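Local coordinates for protein acyl-CoA dehydrogenase (PDB 2PG0) that probably catalyses the FAD-dependent dehydrogenation of acyl chains, introducing a double bond between their alpha and beta carbons, at residues 26-31 and 47-52; 59-62 and 67-70. One frame throughout, in Å; residues are numbered along the deposited sequence.

Interaction 1: residues 26-31 and 47-52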
loop_
_atom_site.group_PDB
_atom_site.type_symbol
_atom_site.label_atom_id
_atom_site.label_comp_id
_atom_site.label_asym_id
_atom_site.label_seq_id
_atom_site.Cartn_x
_atom_site.Cartn_y
_atom_site.Cartn_z
ATOM N N GLU A 26 20.502 11.565 30.130
ATOM C CA GLU A 26 21.766 10.949 29.734
ATOM C C GLU A 26 22.443 10.232 30.903
ATOM O O GLU A 26 23.138 9.237 30.702
ATOM C CB GLU A 26 22.703 11.967 29.077
ATOM C CG GLU A 26 22.425 12.135 27.573
ATOM C CD GLU A 26 23.088 13.367 26.957
ATOM O OE1 GLU A 26 23.715 14.158 27.699
ATOM O OE2 GLU A 26 22.973 13.549 25.716
ATOM N N LYS A 27 22.224 10.739 32.117
ATOM C CA LYS A 27 22.736 10.097 33.328
ATOM C C LYS A 27 21.762 9.070 33.923
ATOM O O LYS A 27 22.168 7.963 34.283
ATOM C CB LYS A 27 23.081 11.148 34.381
ATOM C CG LYS A 27 23.589 10.553 35.698
ATOM C CD LYS A 27 24.053 11.616 36.679
ATOM C CE LYS A 27 22.896 12.438 37.234
ATOM N NZ LYS A 27 23.399 13.519 38.141
ATOM N N GLU A 28 20.486 9.451 34.020
ATOM C CA GLU A 28 19.496 8.704 34.808
ATOM C C GLU A 28 18.653 7.678 34.052
ATOM O O GLU A 28 18.072 6.780 34.678
ATOM C CB GLU A 28 18.552 9.666 35.538
ATOM C CG GLU A 28 19.226 10.603 36.534
ATOM C CD GLU A 28 19.700 9.905 37.805
ATOM O OE1 GLU A 28 19.544 8.673 37.927
ATOM O OE2 GLU A 28 20.222 10.602 38.696
ATOM N N ALA A 29 18.586 7.800 32.732
ATOM C CA ALA A 29 17.650 6.982 31.950
ATOM C C ALA A 29 18.318 6.139 30.871
ATOM O O ALA A 29 18.167 4.911 30.853
ATOM C CB ALA A 29 16.548 7.866 31.352
ATOM N N TYR A 30 19.049 6.794 29.969
ATOM C CA TYR A 30 19.671 6.101 28.841
ATOM C C TYR A 30 20.511 4.875 29.256
ATOM O O TYR A 30 20.342 3.789 28.686
ATOM C CB TYR A 30 20.508 7.074 27.997
ATOM C CG TYR A 30 19.720 7.913 27.017
ATOM C CD1 TYR A 30 19.409 9.246 27.302
ATOM C CD2 TYR A 30 19.303 7.384 25.798
ATOM C CE1 TYR A 30 18.705 10.027 26.395
ATOM C CE2 TYR A 30 18.589 8.154 24.889
ATOM C CZ TYR A 30 18.293 9.473 25.196
ATOM O OH TYR A 30 17.599 10.248 24.305
ATOM N N PRO A 31 21.411 5.038 30.250
ATOM C CA PRO A 31 22.255 3.883 30.575
ATOM C C PRO A 31 21.557 2.793 31.388
ATOM O O PRO A 31 22.072 1.667 31.447
ATOM C CB PRO A 31 23.391 4.489 31.412
ATOM C CG PRO A 31 23.175 5.986 31.427
ATOM C CD PRO A 31 21.736 6.204 31.093
ATOM N N TRP A 47 11.210 8.167 39.461
ATOM C CA TRP A 47 10.112 9.127 39.599
ATOM C C TRP A 47 10.418 10.212 40.640
ATOM O O TRP A 47 10.101 11.389 40.435
ATOM C CB TRP A 47 8.836 8.394 40.006
ATOM C CG TRP A 47 8.204 7.599 38.893
ATOM C CD1 TRP A 47 8.596 6.379 38.423
ATOM C CD2 TRP A 47 7.049 7.971 38.132
ATOM N NE1 TRP A 47 7.753 5.968 37.404
ATOM C CE2 TRP A 47 6.794 6.927 37.212
ATOM C CE3 TRP A 47 6.201 9.088 38.140
ATOM C CZ2 TRP A 47 5.727 6.967 36.308
ATOM C CZ3 TRP A 47 5.144 9.132 37.239
ATOM C CH2 TRP A 47 4.916 8.071 36.337
ATOM N N ALA A 48 11.023 9.798 41.754
ATOM C CA ALA A 48 11.408 10.722 42.819
ATOM C C ALA A 48 12.418 11.746 42.297
ATOM O O ALA A 48 12.330 12.932 42.625
ATOM C CB ALA A 48 11.982 9.955 44.002
ATOM N N LYS A 49 13.377 11.280 41.495
ATOM C CA LYS A 49 14.363 12.164 40.871
ATOM C C LYS A 49 13.697 13.104 39.871
ATOM O O LYS A 49 14.015 14.289 39.819
ATOM C CB LYS A 49 15.472 11.356 40.193
ATOM C CG LYS A 49 16.409 10.647 41.169
ATOM C CD LYS A 49 17.201 9.572 40.440
ATOM C CE LYS A 49 18.230 8.918 41.329
ATOM N NZ LYS A 49 18.870 7.761 40.630
ATOM N N MET A 50 12.761 12.575 39.083
ATOM C CA MET A 50 11.983 13.406 38.165
ATOM C C MET A 50 11.234 14.514 38.920
ATOM O O MET A 50 11.238 15.677 38.500
ATOM C CB MET A 50 11.013 12.538 37.347
ATOM C CG MET A 50 11.689 11.704 36.243
ATOM S SD MET A 50 12.138 12.585 34.714
ATOM C CE MET A 50 10.494 12.836 34.013
ATOM N N GLY A 51 10.613 14.157 40.040
ATOM C CA GLY A 51 9.826 15.104 40.821
ATOM C C GLY A 51 10.664 16.207 41.439
ATOM O O GLY A 51 10.285 17.384 41.395
ATOM N N GLU A 52 11.813 15.831 41.999
ATOM C CA GLU A 52 12.673 16.797 42.691
ATOM C C GLU A 52 13.339 17.783 41.725
ATOM O O GLU A 52 13.691 18.903 42.110
ATOM C CB GLU A 52 13.697 16.084 43.589
ATOM C CG GLU A 52 14.892 15.485 42.870
ATOM C CD GLU A 52 15.712 14.537 43.745
ATOM O OE1 GLU A 52 15.254 14.177 44.853
ATOM O OE2 GLU A 52 16.816 14.139 43.315
#
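E28 and K49 make the whole of the direct contact between 26-31 and 47-52: NZ of K49 donates to OE1 of E28 at 2.9 Å, a hydrogen bond within a salt bridge. The ammonium comes in on the syn side of the carboxylate, though 32° out of its plane. OE2 of E28 lies 3.7 Å from NZ of K49, so one oxygen carries the bond. The chain of K49 runs extended beyond CG and meets E28 at about a right angle, whereas the chain of E28 is bent by its rotation about CB-CG (chi2 -72°), which brings its carboxylate across the lysine's end. Were E28 an alanine, the ammonium of K49 would probably lose its carboxylate mate and the two segments their one direct bridge. The main-chain O of K49 is satisfied separately, by ND2 of N53. E28 is the last residue of helix 12-28, and K49 lies on helix 44-52, so the pair bridges two helices of the N-terminal domain at the surface. Elsewhere on these segments M50 packs on F21 and F24 of helix 12-28 and on I91 of helix 89-105, and A29 touches V84 of helix 71-84.

Interaction 2: residues 59-62 and 67-70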
loop_
_atom_site.group_PDB
_atom_site.type_symbol
_atom_site.label_atom_id
_atom_site.label_comp_id
_atom_site.label_asym_id
_atom_site.label_seq_id
_atom_site.Cartn_x
_atom_site.Cartn_y
_atom_site.Cartn_z
ATOM N N TRP A 59 3.087 21.940 34.769
ATOM C CA TRP A 59 1.989 22.869 34.468
ATOM C C TRP A 59 1.163 23.230 35.706
ATOM O O TRP A 59 0.388 24.191 35.681
ATOM C CB TRP A 59 1.063 22.260 33.401
ATOM C CG TRP A 59 0.594 20.884 33.777
ATOM C CD1 TRP A 59 1.159 19.700 33.405
ATOM C CD2 TRP A 59 -0.514 20.550 34.625
ATOM N NE1 TRP A 59 0.472 18.650 33.963
ATOM C CE2 TRP A 59 -0.563 19.141 34.711
ATOM C CE3 TRP A 59 -1.480 21.305 35.314
ATOM C CZ2 TRP A 59 -1.531 18.467 35.463
ATOM C CZ3 TRP A 59 -2.448 20.631 36.056
ATOM C CH2 TRP A 59 -2.465 19.228 36.123
ATOM N N VAL A 60 1.307 22.438 36.769
ATOM C CA VAL A 60 0.577 22.653 38.021
ATOM C C VAL A 60 0.942 24.029 38.610
ATOM O O VAL A 60 2.071 24.502 38.453
ATOM C CB VAL A 60 0.838 21.492 39.029
ATOM C CG1 VAL A 60 0.439 21.867 40.453
ATOM C CG2 VAL A 60 0.095 20.217 38.589
ATOM N N ASP A 61 -0.030 24.675 39.252
ATOM C CA ASP A 61 0.176 26.015 39.807
ATOM C C ASP A 61 1.258 26.011 40.883
ATOM O O ASP A 61 1.429 25.017 41.592
ATOM C CB ASP A 61 -1.128 26.574 40.385
ATOM C CG ASP A 61 -1.051 28.070 40.643
ATOM O OD1 ASP A 61 -1.176 28.849 39.670
ATOM O OD2 ASP A 61 -0.852 28.463 41.815
ATOM N N GLU A 62 1.972 27.131 41.000
ATOM C CA GLU A 62 3.040 27.289 41.994
ATOM C C GLU A 62 2.587 27.025 43.433
ATOM O O GLU A 62 3.380 26.565 44.260
ATOM C CB GLU A 62 3.712 28.670 41.873
ATOM C CG GLU A 62 2.765 29.869 42.004
ATOM C CD GLU A 62 3.457 31.219 41.788
ATOM O OE1 GLU A 62 4.707 31.271 41.743
ATOM O OE2 GLU A 62 2.740 32.235 41.663
ATOM N N LEU A 67 5.178 24.625 38.459
ATOM C CA LEU A 67 5.942 25.683 37.799
ATOM C C LEU A 67 5.119 26.565 36.861
ATOM O O LEU A 67 5.674 27.436 36.190
ATOM C CB LEU A 67 7.151 25.087 37.061
ATOM C CG LEU A 67 8.181 24.368 37.943
ATOM C CD1 LEU A 67 9.179 23.577 37.106
ATOM C CD2 LEU A 67 8.892 25.364 38.867
ATOM N N ASN A 68 3.805 26.339 36.821
ATOM C CA ASN A 68 2.908 27.041 35.898
ATOM C C ASN A 68 3.356 26.973 34.438
ATOM O O ASN A 68 3.101 27.894 33.650
ATOM C CB ASN A 68 2.700 28.497 36.342
ATOM C CG ASN A 68 1.819 28.604 37.554
ATOM O OD1 ASN A 68 2.308 28.686 38.678
ATOM N ND2 ASN A 68 0.505 28.571 37.341
ATOM N N ALA A 69 4.006 25.865 34.080
ATOM C CA ALA A 69 4.563 25.680 32.744
ATOM C C ALA A 69 3.469 25.514 31.698
ATOM O O ALA A 69 2.424 24.938 31.981
ATOM C CB ALA A 69 5.487 24.478 32.722
ATOM N N ASP A 70 3.716 26.015 30.491
ATOM C CA ASP A 70 2.788 25.784 29.385
ATOM C C ASP A 70 2.973 24.380 28.791
ATOM O O ASP A 70 3.906 23.656 29.155
ATOM C CB ASP A 70 2.863 26.906 28.327
ATOM C CG ASP A 70 4.105 26.835 27.443
ATOM O OD1 ASP A 70 4.858 25.840 27.477
ATOM O OD2 ASP A 70 4.315 27.794 26.676
HETATM O O HOH W 1 0.366 25.851 33.631
#
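The amide of N68 fits between D61 and E62 and uses both its ends. ND2 of N68 donates to OD1 of D61 at 2.9 Å, almost straight (173° at the hydrogen), while OD1 of N68 accepts from the backbone N of E62 at 2.8 Å. The side chains of N68 and D61 run alongside each other and point the same way, yet their flat groups stand nearly perpendicular, 89° apart. OD1 of D61 lies in the plane of the N68 amide, whereas ND2 of N68 meets it from above the carboxylate plane. The bond from E62 is more bent, its N-H coming from above the carbonyl plane of N68. With CG of D61 turned anti to its own N (chi1 -165°), the carboxylate swings back beside N68, although the CB of each residue is directed away from the opposing segment; OD2 of D61 accepts from the backbone N of K63. The aliphatic part of E62 also lies against the N68 amide, CB of E62 being 3.5 Å from OD1 of N68.

In the main chain, the backbone N of N68 donates to O of V60 at 3.0 Å. At W59 the two loop segments meet through a bent CA-H...O contact, CA of W59 to O of A69 3.3 Å, and one water donates to O of W59 and O of A69. The indole leads away from 67-70: its NE1 bonds to N95 O, and its ring packs against helix 89-105.

The ND2 and OD1 bonds are likely to fix the N68 amide's rotation and its oxygen-nitrogen assignment, while the bond to V60 O ties down the backbone from which the side chain springs. The contact is thus a polar closure of the loop leading into helix 71-84, in which neutral amide groups do most of the bonding and the D61 carboxylate supplies the charged acceptor.

Overall arrangement
Both contacts lie at the surface of the N-terminal domain, 18 and 20 Å from the chain's centre, and neither is close to an annotated FAD site. They follow one another along the chain, with centres about 20 Å apart and nearest atoms about 8 Å apart, without touching. Interaction 1 joins two helices, 12-28 and 44-52, through one pair of opposite charges and buries 91 Å². Interaction 2 folds a single loop, between helices 44-52 and 71-84, onto itself and buries 275 Å², using backbone and amide hydrogen bonds plus a bridging water. Helix 44-52 thus supplies half of the first contact and leads into the loop of the second.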